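Local structure of ATP phosphoribosyltransferase (Thermotoga maritima, 1USY) at residues F79-N84 against I169-V174; F47-Y52 against G61-D66; V57-F62 against V174-S179. The protein probably catalyses the first step of histidine biosynthesis, the condensation of ATP with 5-phosphoribosyl 1-diphosphate, and probably sets the rate of the pathway. All coordinates share one frame; numbering follows the deposited sequence.

Interaction 1 of 3, residues F79-N84 against I169-V174. With HIS (histidine), chain S.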
loop_
_atom_site.group_PDB
_atom_site.type_symbol
_atom_site.label_atom_id
_atom_site.label_comp_id
_atom_site.label_asym_id
_atom_site.label_seq_id
_atom_site.Cartn_x
_atom_site.Cartn_y
_atom_site.Cartn_z
ATOM N N PHE G 79 34.183 26.726 10.635
ATOM C CA PHE G 79 34.722 27.668 9.651
ATOM C C PHE G 79 34.912 27.014 8.316
ATOM O O PHE G 79 34.749 25.804 8.226
ATOM C CB PHE G 79 36.034 28.303 10.116
ATOM C CG PHE G 79 37.020 27.345 10.647
ATOM C CD1 PHE G 79 37.993 26.801 9.813
ATOM C CD2 PHE G 79 37.034 27.011 11.994
ATOM C CE1 PHE G 79 38.936 25.877 10.316
ATOM C CE2 PHE G 79 37.995 26.107 12.509
ATOM C CZ PHE G 79 38.923 25.534 11.671
ATOM N N PHE G 80 35.250 27.805 7.282
ATOM C CA PHE G 80 35.473 27.254 5.940
ATOM C C PHE G 80 36.941 27.009 5.613
ATOM O O PHE G 80 37.822 27.653 6.159
ATOM C CB PHE G 80 34.908 28.122 4.817
ATOM C CG PHE G 80 33.703 28.885 5.182
ATOM C CD1 PHE G 80 32.428 28.422 4.836
ATOM C CD2 PHE G 80 33.829 30.088 5.840
ATOM C CE1 PHE G 80 31.302 29.148 5.195
ATOM C CE2 PHE G 80 32.721 30.813 6.204
ATOM C CZ PHE G 80 31.459 30.347 5.902
ATOM N N ILE G 81 37.170 26.059 4.706
ATOM C CA ILE G 81 38.455 25.831 4.081
ATOM C C ILE G 81 38.394 26.744 2.855
ATOM O O ILE G 81 37.448 26.664 2.066
ATOM C CB ILE G 81 38.542 24.344 3.656
ATOM C CG1 ILE G 81 38.467 23.426 4.884
ATOM C CG2 ILE G 81 39.767 24.061 2.778
ATOM C CD1 ILE G 81 39.564 23.570 5.910
ATOM N N PRO G 82 39.345 27.652 2.696
ATOM C CA PRO G 82 39.271 28.597 1.578
ATOM C C PRO G 82 39.575 27.906 0.235
ATOM O O PRO G 82 40.568 27.208 0.108
ATOM C CB PRO G 82 40.317 29.661 1.931
ATOM C CG PRO G 82 41.164 29.080 2.981
ATOM C CD PRO G 82 40.530 27.856 3.541
ATOM N N THR G 83 38.692 28.066 -0.738
ATOM C CA THR G 83 38.868 27.477 -2.063
ATOM C C THR G 83 38.302 28.430 -3.118
ATOM O O THR G 83 37.718 29.456 -2.772
ATOM C CB THR G 83 38.142 26.126 -2.146
ATOM O OG1 THR G 83 36.733 26.357 -2.030
ATOM C CG2 THR G 83 38.483 25.209 -0.938
ATOM N N ASN G 84 38.457 28.098 -4.400
ATOM C CA ASN G 84 37.797 28.883 -5.465
ATOM C C ASN G 84 36.297 28.688 -5.488
ATOM O O ASN G 84 35.794 27.613 -5.163
ATOM C CB ASN G 84 38.389 28.590 -6.853
ATOM C CG ASN G 84 39.812 29.153 -7.007
ATOM O OD1 ASN G 84 40.789 28.403 -7.052
ATOM N ND2 ASN G 84 39.927 30.470 -7.055
ATOM N N ILE G 169 28.692 26.990 -3.732
ATOM C CA ILE G 169 29.339 26.064 -2.815
ATOM C C ILE G 169 30.691 26.533 -2.199
ATOM O O ILE G 169 31.566 27.098 -2.868
ATOM C CB ILE G 169 29.335 24.618 -3.376
ATOM C CG1 ILE G 169 29.374 24.561 -4.892
ATOM C CG2 ILE G 169 27.988 23.996 -3.118
ATOM C CD1 ILE G 169 28.659 23.326 -5.472
ATOM N N ARG G 170 30.801 26.295 -0.895
ATOM C CA ARG G 170 32.001 26.558 -0.138
ATOM C C ARG G 170 32.440 25.231 0.461
ATOM O O ARG G 170 31.680 24.265 0.456
ATOM C CB ARG G 170 31.756 27.580 0.993
ATOM C CG ARG G 170 30.849 28.772 0.671
ATOM C CD ARG G 170 31.568 30.093 0.472
ATOM N NE ARG G 170 32.753 30.169 1.317
ATOM C CZ ARG G 170 33.154 31.242 2.007
ATOM N NH1 ARG G 170 32.482 32.409 1.963
ATOM N NH2 ARG G 170 34.257 31.142 2.743
ATOM N N THR G 171 33.651 25.206 1.001
ATOM C CA THR G 171 34.190 24.042 1.686
ATOM C C THR G 171 34.305 24.280 3.190
ATOM O O THR G 171 34.960 25.215 3.657
ATOM C CB THR G 171 35.521 23.673 1.067
ATOM O OG1 THR G 171 35.299 23.400 -0.328
ATOM C CG2 THR G 171 36.033 22.358 1.625
ATOM N N HIS G 172 33.614 23.428 3.936
ATOM C CA HIS G 172 33.485 23.553 5.378
ATOM C C HIS G 172 34.357 22.505 6.019
ATOM O O HIS G 172 34.444 21.389 5.507
ATOM C CB HIS G 172 32.067 23.203 5.803
ATOM C CG HIS G 172 31.000 24.109 5.267
ATOM N ND1 HIS G 172 30.529 25.201 5.967
ATOM C CD2 HIS G 172 30.275 24.049 4.125
ATOM C CE1 HIS G 172 29.584 25.793 5.260
ATOM N NE2 HIS G 172 29.404 25.109 4.141
ATOM N N VAL G 173 34.971 22.849 7.154
ATOM C CA VAL G 173 35.362 21.819 8.122
ATOM C C VAL G 173 34.101 21.493 8.927
ATOM O O VAL G 173 33.325 22.391 9.260
ATOM C CB VAL G 173 36.521 22.271 9.034
ATOM C CG1 VAL G 173 36.977 23.660 8.659
ATOM C CG2 VAL G 173 36.127 22.257 10.480
ATOM N N VAL G 174 33.864 20.215 9.183
ATOM C CA VAL G 174 32.658 19.781 9.896
ATOM C C VAL G 174 33.033 18.868 11.061
ATOM O O VAL G 174 34.064 18.167 11.002
ATOM C CB VAL G 174 31.657 19.061 8.941
ATOM C CG1 VAL G 174 31.304 19.954 7.757
ATOM C CG2 VAL G 174 32.253 17.804 8.417
HETATM N N HIS S . 24.409 23.933 4.992
HETATM C CA HIS S . 25.549 24.901 4.930
HETATM C C HIS S . 25.156 26.290 5.462
HETATM O O HIS S . 24.142 26.887 5.080
HETATM C CB HIS S . 26.064 24.970 3.497
HETATM C CG HIS S . 26.617 26.299 3.092
HETATM N ND1 HIS S . 27.901 26.448 2.624
HETATM C CD2 HIS S . 26.049 27.528 3.027
HETATM C CE1 HIS S . 28.115 27.718 2.324
HETATM N NE2 HIS S . 27.008 28.396 2.564
HETATM O OXT HIS S . 25.833 26.896 6.294
#
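Phe-80 and His-172 face each other as an antiparallel, non-hydrogen-bonded pair, on two neighbouring strands, 80-93 and 160-175, of the mixed sheet of this periplasmic-binding-protein-like fold. Two backbone bonds flank the pair: Val-173 N to Phe-79 O (3.2 Å) and Ile-81 N to Thr-171 O (2.6 Å). The apolar contacts gather at Val-173, where CG1 meets CE1 of the Phe-79 ring at 3.4 Å and CD1 of Ile-81 at 3.8 Å; Phe-62 and Leu-191 also touch this valine. The charged contact is cation-pi: the bent Arg-170 chain brings CZ to 3.9 Å from the centroid of the Phe-80 ring, almost on the ring normal, with NH2 above CD2 and the two planes 32° apart. Phe-80 and His-172 run side by side, their rings inclined at 45°. Arg-170 and His-172 also line the pocket of a bound histidine, whose CE1 lies 3.4 Å from Arg-170 CG. At the edge of the His-172 ring and near its plane, ND1 of that ligand lies 2.5 Å from NE2, a weak hydrogen bond that is doubtful, being too short for its bend (N-H...N angle 116°).

Interaction 2 of 3, residues F47-Y52 against G61-D66. With HIS (histidine), chain S.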
loop_
_atom_site.group_PDB
_atom_site.type_symbol
_atom_site.label_atom_id
_atom_site.label_comp_id
_atom_site.label_asym_id
_atom_site.label_seq_id
_atom_site.Cartn_x
_atom_site.Cartn_y
_atom_site.Cartn_z
ATOM N N PHE G 47 32.037 12.392 -1.060
ATOM C CA PHE G 47 30.651 11.969 -0.786
ATOM C C PHE G 47 30.435 11.210 0.527
ATOM O O PHE G 47 29.353 11.266 1.084
ATOM C CB PHE G 47 30.178 11.049 -1.910
ATOM C CG PHE G 47 29.107 11.633 -2.781
ATOM C CD1 PHE G 47 27.841 11.083 -2.789
ATOM C CD2 PHE G 47 29.381 12.697 -3.626
ATOM C CE1 PHE G 47 26.861 11.608 -3.601
ATOM C CE2 PHE G 47 28.411 13.220 -4.436
ATOM C CZ PHE G 47 27.141 12.679 -4.408
ATOM N N ASP G 48 31.440 10.467 0.998
ATOM C CA ASP G 48 31.248 9.595 2.155
ATOM C C ASP G 48 31.561 10.286 3.488
ATOM O O ASP G 48 31.296 9.715 4.562
ATOM C CB ASP G 48 32.090 8.319 2.042
ATOM C CG ASP G 48 31.780 7.500 0.775
ATOM O OD1 ASP G 48 30.585 7.385 0.404
ATOM O OD2 ASP G 48 32.687 6.941 0.089
ATOM N N VAL G 49 32.109 11.507 3.407
ATOM C CA VAL G 49 32.543 12.253 4.588
ATOM C C VAL G 49 31.422 12.385 5.633
ATOM O O VAL G 49 31.620 12.016 6.782
ATOM C CB VAL G 49 33.190 13.621 4.227
ATOM C CG1 VAL G 49 33.260 14.509 5.445
ATOM C CG2 VAL G 49 34.586 13.410 3.704
ATOM N N PRO G 50 30.244 12.890 5.255
ATOM C CA PRO G 50 29.120 12.940 6.207
ATOM C C PRO G 50 28.754 11.560 6.731
ATOM O O PRO G 50 28.336 11.444 7.903
ATOM C CB PRO G 50 27.956 13.523 5.403
ATOM C CG PRO G 50 28.445 13.761 4.033
ATOM C CD PRO G 50 29.908 13.502 3.955
ATOM N N THR G 51 28.889 10.507 5.930
ATOM C CA THR G 51 28.427 9.239 6.489
ATOM C C THR G 51 29.374 8.755 7.561
ATOM O O THR G 51 28.940 8.143 8.506
ATOM C CB THR G 51 27.974 8.192 5.434
ATOM O OG1 THR G 51 28.776 7.005 5.488
ATOM C CG2 THR G 51 28.142 8.740 4.014
ATOM N N TYR G 52 30.653 9.134 7.465
ATOM C CA TYR G 52 31.651 8.867 8.528
ATOM C C TYR G 52 31.416 9.698 9.802
ATOM O O TYR G 52 31.553 9.209 10.918
ATOM C CB TYR G 52 33.076 9.104 8.000
ATOM C CG TYR G 52 33.713 7.879 7.328
ATOM C CD1 TYR G 52 33.426 7.565 5.999
ATOM C CD2 TYR G 52 34.580 7.032 8.033
ATOM C CE1 TYR G 52 33.976 6.446 5.374
ATOM C CE2 TYR G 52 35.133 5.890 7.422
ATOM C CZ TYR G 52 34.821 5.609 6.091
ATOM O OH TYR G 52 35.363 4.518 5.461
ATOM N N GLY G 61 35.688 16.284 9.640
ATOM C CA GLY G 61 35.747 15.995 8.219
ATOM C C GLY G 61 35.928 17.299 7.463
ATOM O O GLY G 61 35.937 18.385 8.088
ATOM N N PHE G 62 36.076 17.211 6.133
ATOM C CA PHE G 62 36.074 18.415 5.287
ATOM C C PHE G 62 35.121 18.237 4.126
ATOM O O PHE G 62 35.213 17.250 3.398
ATOM C CB PHE G 62 37.517 18.770 4.858
ATOM C CG PHE G 62 38.465 18.819 6.019
ATOM C CD1 PHE G 62 39.122 17.680 6.446
ATOM C CD2 PHE G 62 38.618 19.978 6.747
ATOM C CE1 PHE G 62 39.939 17.712 7.588
ATOM C CE2 PHE G 62 39.438 20.024 7.868
ATOM C CZ PHE G 62 40.104 18.885 8.291
ATOM N N CYS G 63 34.189 19.169 3.956
ATOM C CA CYS G 63 33.094 18.980 2.990
ATOM C C CYS G 63 32.630 20.188 2.265
ATOM O O CYS G 63 32.516 21.243 2.877
ATOM C CB CYS G 63 31.852 18.566 3.719
ATOM S SG CYS G 63 31.784 16.871 3.717
ATOM N N GLY G 64 32.254 19.991 0.994
ATOM C CA GLY G 64 31.542 21.000 0.236
ATOM C C GLY G 64 30.084 21.036 0.626
ATOM O O GLY G 64 29.512 20.032 1.061
ATOM N N THR G 65 29.475 22.206 0.468
ATOM C CA THR G 65 28.017 22.361 0.537
ATOM C C THR G 65 27.273 21.298 -0.299
ATOM O O THR G 65 26.154 20.879 0.039
ATOM C CB THR G 65 27.634 23.704 -0.065
ATOM O OG1 THR G 65 28.528 24.732 0.387
ATOM C CG2 THR G 65 26.246 24.100 0.377
ATOM N N ASP G 66 27.873 20.913 -1.421
ATOM C CA ASP G 66 27.205 19.972 -2.327
ATOM C C ASP G 66 26.955 18.619 -1.660
ATOM O O ASP G 66 25.835 18.135 -1.709
ATOM C CB ASP G 66 27.943 19.821 -3.670
ATOM C CG ASP G 66 29.359 19.423 -3.492
ATOM O OD1 ASP G 66 30.102 20.193 -2.858
ATOM O OD2 ASP G 66 29.812 18.341 -3.917
HETATM N N HIS S . 24.409 23.933 4.992
HETATM C CA HIS S . 25.549 24.901 4.930
HETATM C C HIS S . 25.156 26.290 5.462
HETATM O O HIS S . 24.142 26.887 5.080
HETATM C CB HIS S . 26.064 24.970 3.497
HETATM C CG HIS S . 26.617 26.299 3.092
HETATM N ND1 HIS S . 27.901 26.448 2.624
HETATM C CD2 HIS S . 26.049 27.528 3.027
HETATM C CE1 HIS S . 28.115 27.718 2.324
HETATM N NE2 HIS S . 27.008 28.396 2.564
HETATM O OXT HIS S . 25.833 26.896 6.294
#
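Val-49, on helix 49-54, presses its side chain onto strand 60-64 at Gly-61, Phe-62 and Cys-63. The helix and this strand are the second half of a beta-alpha-beta crossover that starts at strand 39-44, with strand 2-7 lying between the two strands in the sheet. From the valine backbone outward, CB comes first and already lies 3.6 Å from Cys-63 SG. Its CG1 branch, anti to the backbone N (chi1 164°), comes nearest the strand: it is 3.3 Å from the same sulfur and 4.0 Å from Gly-61 CA. The other branch, CG2, rests 3.9 Å from Phe-62 O. A CB on Gly-61 would point at Val-49 CG1 and run into it, and the bare glycine lets the helix lie close to the strand. Pro-50 adds its CD to the sulfur from the helix side at 3.9 Å, while Leu-68 of helix 65-70 also touches Cys-63. The Phe-62 side chain leaves the strand on the side away from the helix and touches Ile-6 and Pro-7 of strand 2-7. Just ahead of Val-49, Asp-48 OD2 is hydrogen-bonded to the backbone of a chain of another protein. Beyond Cys-63 the strand ends at Gly-64, the N-cap of helix 65-70, and Thr-65 in that helix reaches the bound histidine: OG1 is 2.9 Å from its ND1, and CG2 lies 3.2 Å from its CB. The same OG1 is hydrogen-bonded to Arg-170 N, tying the pocket wall to strand 160-175. Methyls, a proline methylene and a buried sulfur make up the helix-strand contact, which implies an interface held by shape and apolar packing, with the polar work left to the ligand end of the strand.

Interaction 3 of 3, residues V57-F62 against V174-S179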
loop_
_atom_site.group_PDB
_atom_site.type_symbol
_atom_site.label_atom_id
_atom_site.label_comp_id
_atom_site.label_asym_id
_atom_site.label_seq_id
_atom_site.Cartn_x
_atom_site.Cartn_y
_atom_site.Cartn_z
ATOM N N VAL G 57 31.859 7.895 13.578
ATOM C CA VAL G 57 33.009 7.000 13.413
ATOM C C VAL G 57 34.244 7.804 13.042
ATOM O O VAL G 57 35.345 7.305 13.117
ATOM C CB VAL G 57 32.743 5.865 12.433
ATOM C CG1 VAL G 57 31.405 5.252 12.721
ATOM C CG2 VAL G 57 32.834 6.335 11.014
ATOM N N ALA G 58 34.030 9.067 12.687
ATOM C CA ALA G 58 35.070 10.085 12.646
ATOM C C ALA G 58 34.555 11.351 13.366
ATOM O O ALA G 58 33.378 11.580 13.360
ATOM C CB ALA G 58 35.434 10.402 11.227
ATOM N N ASP G 59 35.439 12.177 13.938
ATOM C CA ASP G 59 35.063 13.408 14.652
ATOM C C ASP G 59 35.068 14.699 13.842
ATOM O O ASP G 59 34.349 15.636 14.169
ATOM C CB ASP G 59 36.042 13.616 15.799
ATOM C CG ASP G 59 36.125 12.420 16.687
ATOM O OD1 ASP G 59 35.122 12.140 17.351
ATOM O OD2 ASP G 59 37.124 11.696 16.766
ATOM N N ILE G 60 35.912 14.765 12.811
ATOM C CA ILE G 60 36.109 15.975 12.010
ATOM C C ILE G 60 36.331 15.561 10.547
ATOM O O ILE G 60 37.040 14.587 10.248
ATOM C CB ILE G 60 37.322 16.776 12.535
ATOM C CG1 ILE G 60 37.239 16.984 14.052
ATOM C CG2 ILE G 60 37.449 18.136 11.839
ATOM C CD1 ILE G 60 38.446 17.667 14.654
ATOM N N GLY G 61 35.688 16.284 9.640
ATOM C CA GLY G 61 35.747 15.995 8.219
ATOM C C GLY G 61 35.928 17.299 7.463
ATOM O O GLY G 61 35.937 18.385 8.088
ATOM N N PHE G 62 36.076 17.211 6.133
ATOM C CA PHE G 62 36.074 18.415 5.287
ATOM C C PHE G 62 35.121 18.237 4.126
ATOM O O PHE G 62 35.213 17.250 3.398
ATOM C CB PHE G 62 37.517 18.770 4.858
ATOM C CG PHE G 62 38.465 18.819 6.019
ATOM C CD1 PHE G 62 39.122 17.680 6.446
ATOM C CD2 PHE G 62 38.618 19.978 6.747
ATOM C CE1 PHE G 62 39.939 17.712 7.588
ATOM C CE2 PHE G 62 39.438 20.024 7.868
ATOM C CZ PHE G 62 40.104 18.885 8.291
ATOM N N VAL G 174 33.864 20.215 9.183
ATOM C CA VAL G 174 32.658 19.781 9.896
ATOM C C VAL G 174 33.033 18.868 11.061
ATOM O O VAL G 174 34.064 18.167 11.002
ATOM C CB VAL G 174 31.657 19.061 8.941
ATOM C CG1 VAL G 174 31.304 19.954 7.757
ATOM C CG2 VAL G 174 32.253 17.804 8.417
ATOM N N VAL G 175 32.205 18.877 12.106
ATOM C CA VAL G 175 32.516 18.162 13.334
ATOM C C VAL G 175 31.289 17.338 13.712
ATOM O O VAL G 175 30.171 17.766 13.503
ATOM C CB VAL G 175 32.841 19.171 14.452
ATOM C CG1 VAL G 175 33.274 18.451 15.758
ATOM C CG2 VAL G 175 33.906 20.224 13.970
ATOM N N ASN G 176 31.514 16.162 14.285
ATOM C CA ASN G 176 30.467 15.267 14.693
ATOM C C ASN G 176 29.883 15.819 15.999
ATOM O O ASN G 176 30.562 15.824 17.025
ATOM C CB ASN G 176 31.097 13.889 14.877
ATOM C CG ASN G 176 30.186 12.872 15.601
ATOM O OD1 ASN G 176 28.990 12.887 15.472
ATOM N ND2 ASN G 176 30.803 11.933 16.299
ATOM N N PRO G 177 28.634 16.269 16.007
ATOM C CA PRO G 177 28.122 16.938 17.200
ATOM C C PRO G 177 28.385 16.207 18.529
ATOM O O PRO G 177 28.687 16.884 19.494
ATOM C CB PRO G 177 26.617 17.099 16.929
ATOM C CG PRO G 177 26.483 17.025 15.503
ATOM C CD PRO G 177 27.631 16.180 14.943
ATOM N N VAL G 178 28.282 14.883 18.611
ATOM C CA VAL G 178 28.459 14.303 19.930
ATOM C C VAL G 178 29.920 14.356 20.378
ATOM O O VAL G 178 30.230 14.629 21.546
ATOM C CB VAL G 178 27.699 12.966 20.171
ATOM C CG1 VAL G 178 26.566 12.769 19.162
ATOM C CG2 VAL G 178 28.619 11.780 20.248
ATOM N N SER G 179 30.833 14.140 19.451
ATOM C CA SER G 179 32.221 14.218 19.845
ATOM C C SER G 179 32.692 15.643 20.109
ATOM O O SER G 179 33.718 15.849 20.775
ATOM C CB SER G 179 33.109 13.519 18.861
ATOM O OG SER G 179 32.780 13.902 17.568
#
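Val-174 O is approached by two groups of the facing strand: Gly-61 N donates a hydrogen bond at 2.8 Å, and Ile-60 CA adds a CA-H...O contact at 3.2 Å. Val-174 N returns a bond to Gly-61 O at 3.0 Å, completing an antiparallel hydrogen-bonded pair. One step along, Asp-59 O repeats the pattern, accepting a hydrogen bond from Asn-176 N at 2.9 Å and lying 3.2 Å from Val-175 CA. In the Asp-59 side chain CG, anti to its own carbonyl carbon (chi1 -54°), sits beside the backbone N. There OD2 forms a salt bridge with Lys-183 NZ and accepts a hydrogen bond from Lys-3 N. Replaced by an alanine here, the aspartate would probably leave the Lys-183 ammonium without its carboxylate mate and the Lys-3 amide without this acceptor. Val-174 CG2 lies 3.7 Å from Gly-61 O, on the face of the sheet where the glycine has no side chain to oppose it. These strands, 60-64 and 160-175, are neighbours in the mixed sheet: the Val-174 side meets Leu-53 of helix 49-54, whereas Ile-60 and Val-175, on the other face, pack on Phe-190, Val-187 and Leu-191 of helix 184-198, and strand 160-175 runs through Asn-176 into helix 177-182.

How the interactions relate
From the N terminus, interaction 2 comes first: a short loop that leaves helix 49-54 and returns on strand 60-64. Interaction 3 opens at 57-62, sharing Gly-61 and Phe-62 with interaction 2, and closes only at 174-179 after more than a hundred residues. Interaction 1, from 79-84 to 169-174, is nested inside that long loop, and the two meet at Val-174. Interactions 1 and 3 together set strand 160-175 between strands 80-93 and 60-64, while interaction 2 lays a helix on the sheet. Interactions 1 and 2 also touch directly, probably through a hydrogen bond from His-172 N to Cys-63 O, and both reach the same bound histidine.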